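Local coordinates for protein metallocarboxypeptidase (Trypanosoma cruzi, PDB 3DWC) that probably releases single amino acids, with broad specificity but not proline, from the C-terminal ends of peptides, as a metal-dependent carboxypeptidase of the M32 family, at residues M3-E8 with E67-S72; S180-L185 with D354-P359; L348-A353 with P359-L364. All coordinates share one frame; numbering follows the deposited sequence.

Contact 1. Residues M3-E8 with E67-S72; sequences MKPYKE and EEAEKS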
loop_
_atom_site.group_PDB
_atom_site.type_symbol
_atom_site.label_atom_id
_atom_site.label_comp_id
_atom_site.label_asym_id
_atom_site.label_seq_id
_atom_site.Cartn_x
_atom_site.Cartn_y
_atom_site.Cartn_z
ATOM N N MET B 3 19.829 -26.498 18.484
ATOM C CA MET B 3 18.654 -25.643 18.517
ATOM C C MET B 3 19.051 -24.181 18.606
ATOM O O MET B 3 18.473 -23.362 17.940
ATOM C CB MET B 3 17.779 -25.988 19.728
ATOM C CG MET B 3 16.874 -27.170 19.494
ATOM S SD MET B 3 15.504 -26.705 18.416
ATOM C CE MET B 3 14.520 -28.222 18.485
ATOM N N LYS B 4 20.031 -23.871 19.449
ATOM C CA LYS B 4 20.430 -22.490 19.691
ATOM C C LYS B 4 20.688 -21.719 18.383
ATOM O O LYS B 4 19.985 -20.767 18.123
ATOM C CB LYS B 4 21.621 -22.430 20.649
ATOM C CG LYS B 4 21.695 -21.136 21.447
ATOM C CD LYS B 4 22.729 -21.260 22.573
ATOM C CE LYS B 4 22.812 -19.986 23.396
ATOM N NZ LYS B 4 22.337 -18.815 22.597
ATOM N N PRO B 5 21.673 -22.141 17.562
ATOM C CA PRO B 5 21.908 -21.459 16.280
ATOM C C PRO B 5 20.756 -21.556 15.295
ATOM O O PRO B 5 20.515 -20.595 14.563
ATOM C CB PRO B 5 23.143 -22.168 15.709
ATOM C CG PRO B 5 23.189 -23.481 16.405
ATOM C CD PRO B 5 22.656 -23.216 17.779
ATOM N N TYR B 6 20.077 -22.705 15.260
ATOM C CA TYR B 6 18.888 -22.867 14.424
ATOM C C TYR B 6 17.793 -21.857 14.817
ATOM O O TYR B 6 17.271 -21.127 13.948
ATOM C CB TYR B 6 18.341 -24.312 14.429
ATOM C CG TYR B 6 16.951 -24.364 13.803
ATOM C CD1 TYR B 6 16.777 -24.321 12.432
ATOM C CD2 TYR B 6 15.824 -24.354 14.592
ATOM C CE1 TYR B 6 15.506 -24.310 11.867
ATOM C CE2 TYR B 6 14.563 -24.334 14.042
ATOM C CZ TYR B 6 14.400 -24.312 12.689
ATOM O OH TYR B 6 13.104 -24.293 12.183
ATOM N N LYS B 7 17.474 -21.782 16.113
ATOM C CA LYS B 7 16.499 -20.806 16.602
ATOM C C LYS B 7 16.930 -19.338 16.344
ATOM O O LYS B 7 16.089 -18.458 16.073
ATOM C CB LYS B 7 16.195 -21.033 18.085
ATOM C CG LYS B 7 15.278 -22.244 18.347
ATOM C CD LYS B 7 13.804 -21.847 18.145
ATOM C CE LYS B 7 12.906 -23.043 17.915
ATOM N NZ LYS B 7 11.466 -22.621 17.825
ATOM N N GLU B 8 18.230 -19.083 16.421
ATOM C CA GLU B 8 18.740 -17.769 16.066
ATOM C C GLU B 8 18.494 -17.488 14.586
ATOM O O GLU B 8 18.083 -16.404 14.239
ATOM C CB GLU B 8 20.221 -17.652 16.404
ATOM C CG GLU B 8 20.880 -16.355 15.915
ATOM C CD GLU B 8 20.419 -15.124 16.675
ATOM O OE1 GLU B 8 20.333 -14.032 16.039
ATOM O OE2 GLU B 8 20.137 -15.256 17.896
ATOM N N GLU B 67 26.101 -23.201 9.367
ATOM C CA GLU B 67 27.098 -24.262 9.589
ATOM C C GLU B 67 27.032 -24.902 10.985
ATOM O O GLU B 67 27.062 -26.122 11.094
ATOM C CB GLU B 67 28.505 -23.742 9.284
ATOM C CG GLU B 67 28.722 -23.553 7.781
ATOM C CD GLU B 67 30.094 -23.006 7.405
ATOM O OE1 GLU B 67 30.345 -22.887 6.194
ATOM O OE2 GLU B 67 30.921 -22.693 8.297
ATOM N N GLU B 68 26.917 -24.110 12.045
ATOM C CA GLU B 68 26.721 -24.699 13.365
ATOM C C GLU B 68 25.433 -25.504 13.468
ATOM O O GLU B 68 25.415 -26.574 14.075
ATOM C CB GLU B 68 26.743 -23.663 14.481
ATOM C CG GLU B 68 28.101 -23.027 14.742
ATOM C CD GLU B 68 29.217 -24.022 15.083
ATOM O OE1 GLU B 68 30.395 -23.607 15.029
ATOM O OE2 GLU B 68 28.941 -25.203 15.402
ATOM N N ALA B 69 24.358 -25.001 12.885
ATOM C CA ALA B 69 23.072 -25.683 12.967
ATOM C C ALA B 69 23.098 -27.011 12.221
ATOM O O ALA B 69 22.416 -27.955 12.619
ATOM C CB ALA B 69 21.937 -24.797 12.437
ATOM N N GLU B 70 23.880 -27.066 11.143
ATOM C CA GLU B 70 23.922 -28.237 10.270
ATOM C C GLU B 70 24.764 -29.393 10.824
ATOM O O GLU B 70 24.581 -30.540 10.416
ATOM C CB GLU B 70 24.444 -27.857 8.879
ATOM C CG GLU B 70 23.471 -27.068 8.048
ATOM C CD GLU B 70 23.993 -26.757 6.667
ATOM O OE1 GLU B 70 25.213 -26.711 6.458
ATOM O OE2 GLU B 70 23.167 -26.532 5.774
ATOM N N LYS B 71 25.706 -29.099 11.718
ATOM C CA LYS B 71 26.479 -30.168 12.320
ATOM C C LYS B 71 25.640 -30.945 13.348
ATOM O O LYS B 71 25.884 -32.124 13.578
ATOM C CB LYS B 71 27.785 -29.646 12.921
ATOM C CG LYS B 71 27.672 -28.654 14.067
ATOM C CD LYS B 71 29.059 -28.328 14.665
ATOM C CE LYS B 71 29.939 -27.495 13.710
ATOM N NZ LYS B 71 31.016 -26.724 14.445
ATOM N N SER B 72 24.620 -30.297 13.911
ATOM C CA SER B 72 23.777 -30.888 14.969
ATOM C C SER B 72 22.364 -31.238 14.451
ATOM O O SER B 72 21.370 -31.186 15.183
ATOM C CB SER B 72 23.688 -29.887 16.131
ATOM O OG SER B 72 23.192 -28.627 15.676
#

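Contact 2. Residues S180-L185 with D354-P359; sequences SWLPEL and DELCYP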
loop_
_atom_site.group_PDB
_atom_site.type_symbol
_atom_site.label_atom_id
_atom_site.label_comp_id
_atom_site.label_asym_id
_atom_site.label_seq_id
_atom_site.Cartn_x
_atom_site.Cartn_y
_atom_site.Cartn_z
ATOM N N SER B 180 7.647 -35.125 -29.228
ATOM C CA SER B 180 7.387 -36.335 -29.973
ATOM C C SER B 180 5.923 -36.471 -30.418
ATOM O O SER B 180 5.645 -37.198 -31.384
ATOM C CB SER B 180 7.818 -37.583 -29.167
ATOM O OG SER B 180 6.941 -37.839 -28.070
ATOM N N TRP B 181 4.995 -35.793 -29.721
ATOM C CA TRP B 181 3.530 -35.959 -29.958
ATOM C C TRP B 181 2.711 -34.681 -30.190
ATOM O O TRP B 181 1.688 -34.759 -30.897
ATOM C CB TRP B 181 2.849 -36.834 -28.869
ATOM C CG TRP B 181 3.026 -36.356 -27.454
ATOM C CD1 TRP B 181 3.965 -36.778 -26.556
ATOM C CD2 TRP B 181 2.247 -35.349 -26.782
ATOM N NE1 TRP B 181 3.820 -36.098 -25.365
ATOM C CE2 TRP B 181 2.781 -35.205 -25.488
ATOM C CE3 TRP B 181 1.146 -34.562 -27.152
ATOM C CZ2 TRP B 181 2.270 -34.306 -24.578
ATOM C CZ3 TRP B 181 0.640 -33.676 -26.254
ATOM C CH2 TRP B 181 1.196 -33.557 -24.968
ATOM N N LEU B 182 3.144 -33.532 -29.635
ATOM C CA LEU B 182 2.280 -32.350 -29.565
ATOM C C LEU B 182 2.135 -31.618 -30.884
ATOM O O LEU B 182 1.015 -31.275 -31.225
ATOM C CB LEU B 182 2.670 -31.389 -28.415
ATOM C CG LEU B 182 1.811 -30.134 -28.180
ATOM C CD1 LEU B 182 0.301 -30.473 -28.172
ATOM C CD2 LEU B 182 2.226 -29.453 -26.878
ATOM N N PRO B 183 3.240 -31.394 -31.648
ATOM C CA PRO B 183 3.069 -30.826 -33.008
ATOM C C PRO B 183 2.081 -31.585 -33.930
ATOM O O PRO B 183 1.252 -30.951 -34.609
ATOM C CB PRO B 183 4.487 -30.844 -33.572
ATOM C CG PRO B 183 5.356 -30.693 -32.330
ATOM C CD PRO B 183 4.667 -31.574 -31.321
ATOM N N GLU B 184 2.114 -32.918 -33.916
ATOM C CA GLU B 184 1.108 -33.669 -34.675
ATOM C C GLU B 184 -0.299 -33.673 -34.041
ATOM O O GLU B 184 -1.310 -33.771 -34.745
ATOM C CB GLU B 184 1.584 -35.084 -34.958
ATOM C CG GLU B 184 2.640 -35.125 -36.050
ATOM C CD GLU B 184 2.099 -34.657 -37.417
ATOM O OE1 GLU B 184 0.882 -34.859 -37.685
ATOM O OE2 GLU B 184 2.899 -34.115 -38.225
ATOM N N LEU B 185 -0.374 -33.535 -32.736
ATOM C CA LEU B 185 -1.677 -33.488 -32.068
ATOM C C LEU B 185 -2.379 -32.210 -32.474
ATOM O O LEU B 185 -3.584 -32.226 -32.718
ATOM C CB LEU B 185 -1.528 -33.543 -30.558
ATOM C CG LEU B 185 -2.825 -33.439 -29.719
ATOM C CD1 LEU B 185 -3.813 -34.471 -30.194
ATOM C CD2 LEU B 185 -2.552 -33.626 -28.255
ATOM N N ASP B 354 -3.975 -20.500 -26.855
ATOM C CA ASP B 354 -4.970 -21.349 -26.223
ATOM C C ASP B 354 -4.299 -22.533 -25.495
ATOM O O ASP B 354 -3.088 -22.685 -25.543
ATOM C CB ASP B 354 -6.003 -21.799 -27.267
ATOM C CG ASP B 354 -5.386 -22.598 -28.435
ATOM O OD1 ASP B 354 -5.609 -22.175 -29.576
ATOM O OD2 ASP B 354 -4.712 -23.654 -28.222
ATOM N N GLU B 355 -5.079 -23.375 -24.821
ATOM C CA GLU B 355 -4.513 -24.369 -23.928
ATOM C C GLU B 355 -3.594 -25.333 -24.690
ATOM O O GLU B 355 -2.597 -25.831 -24.156
ATOM C CB GLU B 355 -5.655 -25.127 -23.200
ATOM C CG GLU B 355 -5.183 -26.177 -22.218
ATOM C CD GLU B 355 -6.306 -26.907 -21.588
ATOM O OE1 GLU B 355 -7.431 -26.833 -22.110
ATOM O OE2 GLU B 355 -6.080 -27.527 -20.537
ATOM N N LEU B 356 -3.925 -25.622 -25.935
ATOM C CA LEU B 356 -3.193 -26.626 -26.703
ATOM C C LEU B 356 -1.901 -26.089 -27.316
ATOM O O LEU B 356 -0.876 -26.778 -27.319
ATOM C CB LEU B 356 -4.123 -27.237 -27.775
ATOM C CG LEU B 356 -3.677 -28.472 -28.568
ATOM C CD1 LEU B 356 -3.473 -29.737 -27.727
ATOM C CD2 LEU B 356 -4.690 -28.781 -29.664
ATOM N N CYS B 357 -1.937 -24.849 -27.804
ATOM C CA CYS B 357 -0.803 -24.246 -28.514
ATOM C C CYS B 357 0.242 -23.737 -27.582
ATOM O O CYS B 357 1.425 -23.725 -27.891
ATOM C CB CYS B 357 -1.276 -23.080 -29.372
ATOM S SG CYS B 357 -2.275 -23.615 -30.764
ATOM N N TYR B 358 -0.215 -23.270 -26.439
ATOM C CA TYR B 358 0.637 -22.671 -25.429
ATOM C C TYR B 358 1.971 -23.439 -25.140
ATOM O O TYR B 358 3.052 -22.850 -25.231
ATOM C CB TYR B 358 -0.182 -22.429 -24.164
ATOM C CG TYR B 358 0.450 -21.424 -23.255
ATOM C CD1 TYR B 358 -0.040 -20.126 -23.176
ATOM C CD2 TYR B 358 1.579 -21.744 -22.528
ATOM C CE1 TYR B 358 0.555 -19.198 -22.362
ATOM C CE2 TYR B 358 2.162 -20.829 -21.709
ATOM C CZ TYR B 358 1.652 -19.566 -21.632
ATOM O OH TYR B 358 2.258 -18.672 -20.811
ATOM N N PRO B 359 1.908 -24.733 -24.817
ATOM C CA PRO B 359 3.149 -25.467 -24.559
ATOM C C PRO B 359 4.162 -25.459 -25.726
ATOM O O PRO B 359 5.361 -25.581 -25.490
ATOM C CB PRO B 359 2.659 -26.890 -24.337
ATOM C CG PRO B 359 1.330 -26.953 -24.934
ATOM C CD PRO B 359 0.751 -25.608 -24.646
#

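Contact 3. Residues L348-A353 with P359-L364; sequences LIRIDA and PLHVML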
loop_
_atom_site.group_PDB
_atom_site.type_symbol
_atom_site.label_atom_id
_atom_site.label_comp_id
_atom_site.label_asym_id
_atom_site.label_seq_id
_atom_site.Cartn_x
_atom_site.Cartn_y
_atom_site.Cartn_z
ATOM N N LEU B 348 0.916 -16.210 -33.120
ATOM C CA LEU B 348 2.311 -15.861 -32.956
ATOM C C LEU B 348 2.669 -15.454 -31.560
ATOM O O LEU B 348 3.834 -15.519 -31.183
ATOM C CB LEU B 348 2.654 -14.680 -33.891
ATOM C CG LEU B 348 2.706 -14.995 -35.381
ATOM C CD1 LEU B 348 3.157 -13.749 -36.223
ATOM C CD2 LEU B 348 3.616 -16.188 -35.631
ATOM N N ILE B 349 1.677 -14.999 -30.798
ATOM C CA ILE B 349 1.930 -14.430 -29.481
ATOM C C ILE B 349 1.600 -15.453 -28.348
ATOM O O ILE B 349 0.466 -15.772 -28.117
ATOM C CB ILE B 349 1.104 -13.132 -29.261
ATOM C CG1 ILE B 349 1.306 -12.102 -30.423
ATOM C CG2 ILE B 349 1.460 -12.501 -27.894
ATOM C CD1 ILE B 349 2.727 -11.694 -30.676
ATOM N N ARG B 350 2.639 -15.910 -27.669
ATOM C CA ARG B 350 2.553 -16.719 -26.461
ATOM C C ARG B 350 1.467 -16.339 -25.449
ATOM O O ARG B 350 0.719 -17.214 -25.030
ATOM C CB ARG B 350 3.910 -16.778 -25.749
ATOM C CG ARG B 350 3.919 -17.745 -24.543
ATOM C CD ARG B 350 5.135 -17.645 -23.694
ATOM N NE ARG B 350 5.310 -16.289 -23.201
ATOM C CZ ARG B 350 4.806 -15.816 -22.065
ATOM N NH1 ARG B 350 4.104 -16.602 -21.247
ATOM N NH2 ARG B 350 4.999 -14.550 -21.751
ATOM N N ILE B 351 1.349 -15.071 -25.041
ATOM C CA ILE B 351 0.342 -14.730 -23.977
ATOM C C ILE B 351 -1.106 -14.831 -24.478
ATOM O O ILE B 351 -2.063 -14.863 -23.687
ATOM C CB ILE B 351 0.554 -13.331 -23.304
ATOM C CG1 ILE B 351 0.601 -12.211 -24.348
ATOM C CG2 ILE B 351 1.814 -13.299 -22.509
ATOM C CD1 ILE B 351 0.573 -10.829 -23.709
ATOM N N ASP B 352 -1.288 -14.890 -25.781
ATOM C CA ASP B 352 -2.625 -15.076 -26.316
ATOM C C ASP B 352 -2.923 -16.502 -26.736
ATOM O O ASP B 352 -3.896 -16.725 -27.447
ATOM C CB ASP B 352 -2.824 -14.175 -27.546
ATOM C CG ASP B 352 -2.650 -12.690 -27.231
ATOM O OD1 ASP B 352 -2.832 -12.300 -26.046
ATOM O OD2 ASP B 352 -2.344 -11.919 -28.178
ATOM N N ALA B 353 -2.118 -17.473 -26.312
ATOM C CA ALA B 353 -2.223 -18.813 -26.883
ATOM C C ALA B 353 -3.251 -19.647 -26.142
ATOM O O ALA B 353 -3.348 -19.552 -24.958
ATOM C CB ALA B 353 -0.841 -19.503 -26.870
ATOM N N PRO B 359 1.908 -24.733 -24.817
ATOM C CA PRO B 359 3.149 -25.467 -24.559
ATOM C C PRO B 359 4.162 -25.459 -25.726
ATOM O O PRO B 359 5.361 -25.581 -25.490
ATOM C CB PRO B 359 2.659 -26.890 -24.337
ATOM C CG PRO B 359 1.330 -26.953 -24.934
ATOM C CD PRO B 359 0.751 -25.608 -24.646
ATOM N N LEU B 360 3.676 -25.367 -26.957
ATOM C CA LEU B 360 4.558 -25.259 -28.099
ATOM C C LEU B 360 5.392 -23.947 -28.054
ATOM O O LEU B 360 6.583 -23.968 -28.363
ATOM C CB LEU B 360 3.757 -25.412 -29.382
ATOM C CG LEU B 360 3.226 -26.837 -29.532
ATOM C CD1 LEU B 360 2.153 -26.931 -30.616
ATOM C CD2 LEU B 360 4.369 -27.834 -29.775
ATOM N N HIS B 361 4.790 -22.844 -27.609
ATOM C CA HIS B 361 5.506 -21.579 -27.411
ATOM C C HIS B 361 6.557 -21.723 -26.303
ATOM O O HIS B 361 7.661 -21.227 -26.412
ATOM C CB HIS B 361 4.527 -20.437 -27.045
ATOM C CG HIS B 361 3.591 -20.023 -28.163
ATOM N ND1 HIS B 361 3.864 -18.975 -29.025
ATOM C CD2 HIS B 361 2.377 -20.500 -28.533
ATOM C CE1 HIS B 361 2.874 -18.848 -29.890
ATOM N NE2 HIS B 361 1.947 -19.747 -29.598
ATOM N N VAL B 362 6.214 -22.444 -25.239
ATOM C CA VAL B 362 7.110 -22.658 -24.112
ATOM C C VAL B 362 8.241 -23.572 -24.536
ATOM O O VAL B 362 9.408 -23.281 -24.267
ATOM C CB VAL B 362 6.324 -23.244 -22.890
ATOM C CG1 VAL B 362 7.264 -23.704 -21.770
ATOM C CG2 VAL B 362 5.288 -22.206 -22.383
ATOM N N MET B 363 7.900 -24.691 -25.174
ATOM C CA MET B 363 8.914 -25.632 -25.615
ATOM C C MET B 363 9.988 -24.946 -26.459
ATOM O O MET B 363 11.178 -25.116 -26.258
ATOM C CB MET B 363 8.312 -26.722 -26.482
ATOM C CG MET B 363 9.344 -27.677 -26.986
ATOM S SD MET B 363 8.621 -29.252 -27.426
ATOM C CE MET B 363 7.731 -28.846 -28.913
ATOM N N LEU B 364 9.553 -24.191 -27.430
ATOM C CA LEU B 364 10.508 -23.452 -28.256
ATOM C C LEU B 364 11.401 -22.457 -27.501
ATOM O O LEU B 364 12.546 -22.220 -27.911
ATOM C CB LEU B 364 9.792 -22.793 -29.420
ATOM C CG LEU B 364 9.391 -21.342 -29.549
ATOM C CD1 LEU B 364 10.543 -20.338 -29.599
ATOM C CD2 LEU B 364 8.611 -21.321 -30.828
#

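Contact 1. Residues M3-E8 with E67-S72
The methyl group of Ala69 overlaps the first helical turn of the chain at Pro5 and Tyr6. This is a helix-helix crossing in a largely helical M32 peptidase. The start of helix 3-32 meets the end of helix 60-71, and the two short segments run at 134° to each other. Their axes approach to 7.9 Å. The small alanine suits so close a crossing, and the CA atoms of Tyr6 and Ala69 are 5.2 Å apart. Ala69 CB sits 4.0 Å from the backbone N of Tyr6 and nearly as close to its CA. It also touches Tyr6 CB at 4.1 Å.

Pro5 supplies the other half of the contact. Its ring carbon CG rests on the backbone of the second helix, 4.0 Å from Ala69 N. The same CG reaches Glu68 CB at 4.0 Å, so only the base of the glutamate is used. Proline fits this first turn: it has no N-H to give, and a residue at the start of a helix has no carbonyl one turn back to bond. The regular bonds begin with Lys7 N to Met3 O.

Both larger side chains carry their polar ends elsewhere. The Tyr6 ring starts anti to the backbone N (chi1 168°), and this takes it away from Ala69. It packs on Gln80 of helix 78-95 and on Leu76, with its hydroxyl hydrogen-bonded to Asn83. Ala69 touches Leu84 of the same helix, so helix 78-95 packs against both segments.

Glu68 bends at chi2, and its carboxylate turns from Pro5 along its own helix. There it forms a salt bridge three residues on. Lys71 NZ donates to Glu68 OE2 over 2.7 Å, on the syn side and 32° out of the carboxylate plane.

Contact 2. Residues S180-L185 with D354-P359
The backbones come closest at Leu182 and Leu356, their CA atoms 8.4 Å apart, where a kinked part of helix 168-196 passes the residues that lead into helix 358-374. The contact is a buried patch of aliphatic carbons. Leu182 reaches two partners, one with each methyl. CD1 meets Leu356 CD1 at 3.9 Å, and the side chains lie alongside each other and point opposite ways. CD2 presses on the Pro359 ring, the two side chains lying roughly perpendicular. The gap from Leu182 CD2 to Pro359 CG is 3.3 Å, short for two carbons. Leu185, one turn on, brings its CD2 to within 4.0 Å of Leu356 CD1. That one methyl of Leu356 therefore touches both leucines.

An Asx motif shapes the approach to helix 358-374. Asp354 OD2 accepts from Cys357 N at 3.1 Å, with an N-H...O angle of 154°. Leu356 N gives the same OD2 a weak second bond.

Further cover comes from helix 490-501, where Leu496 touches Leu356 and Tyr492 touches Pro359. Ser424 of helix 421-441 also packs on Pro359, so the patch lies where several helices meet.

Contact 3. Residues L348-A353 with P359-L364
The carbonyl O of Leu348 is hydrogen-bonded by Gln408 NE2 and also lies at the edge of the His361 ring, near its plane, 3.7 Å from CE1. This is a loop folded back on the helix that follows it: residues 348-353, with a short 3-10 turn at 350-351, lie along one face and one edge of the His361 ring on helix 358-374. Gln408 holds the loop at a second point, since its OE1 accepts from Arg350 N. The turn has its own bonds, from Asp352 N to Ile349 O and from Ala353 N to Arg350 O.

The main contact is a CH-pi interaction. Arg350 CA sits over one face of the His361 ring, 3.9 Å from the centroid and 21° off the ring normal. It is displaced toward the rim. Arg350 CG then reaches His361 CB at 3.7 Å.

The rest of the arginine leads away. Its chain is bent at chi3 (57°). The guanidinium plane stands 76° from that of the imidazole and NE forms a salt bridge with Asp409, so only the backbone, CB and CG of Arg350 meet the histidine side chain. The Arg350 side chain comes to about 9 Å from the cobalt ion, which is bound by His267, His271 and Glu298. It is near the metal site without touching those residues.

His361 also packs on Leu394 of helix 382-394. The far end of the loop closes on the ring obliquely, with Ala353 CB 3.8 Å from His361 CD2 and 3.9 Å from His361 NE2.

From the N terminus, contact 1 comes first. It closes a mostly helical excursion of 58 residues and ties the start of helix 3-32 to the end of helix 60-71. It is complete before the others open. Contact 2 closes a span of 168 residues and joins helix 168-196 to the entry of helix 358-374. Contact 3 is local and folds the loop before helix 358-374 back onto that helix. The last two cross: 180-185, 348-353, 354-359 and 359-364 follow in that order, so their segments alternate, and they share Pro359. Their centres are 10 Å apart. Contact 1 lies on the opposite side of the chain's centre, its centre 49 Å from that of contact 2.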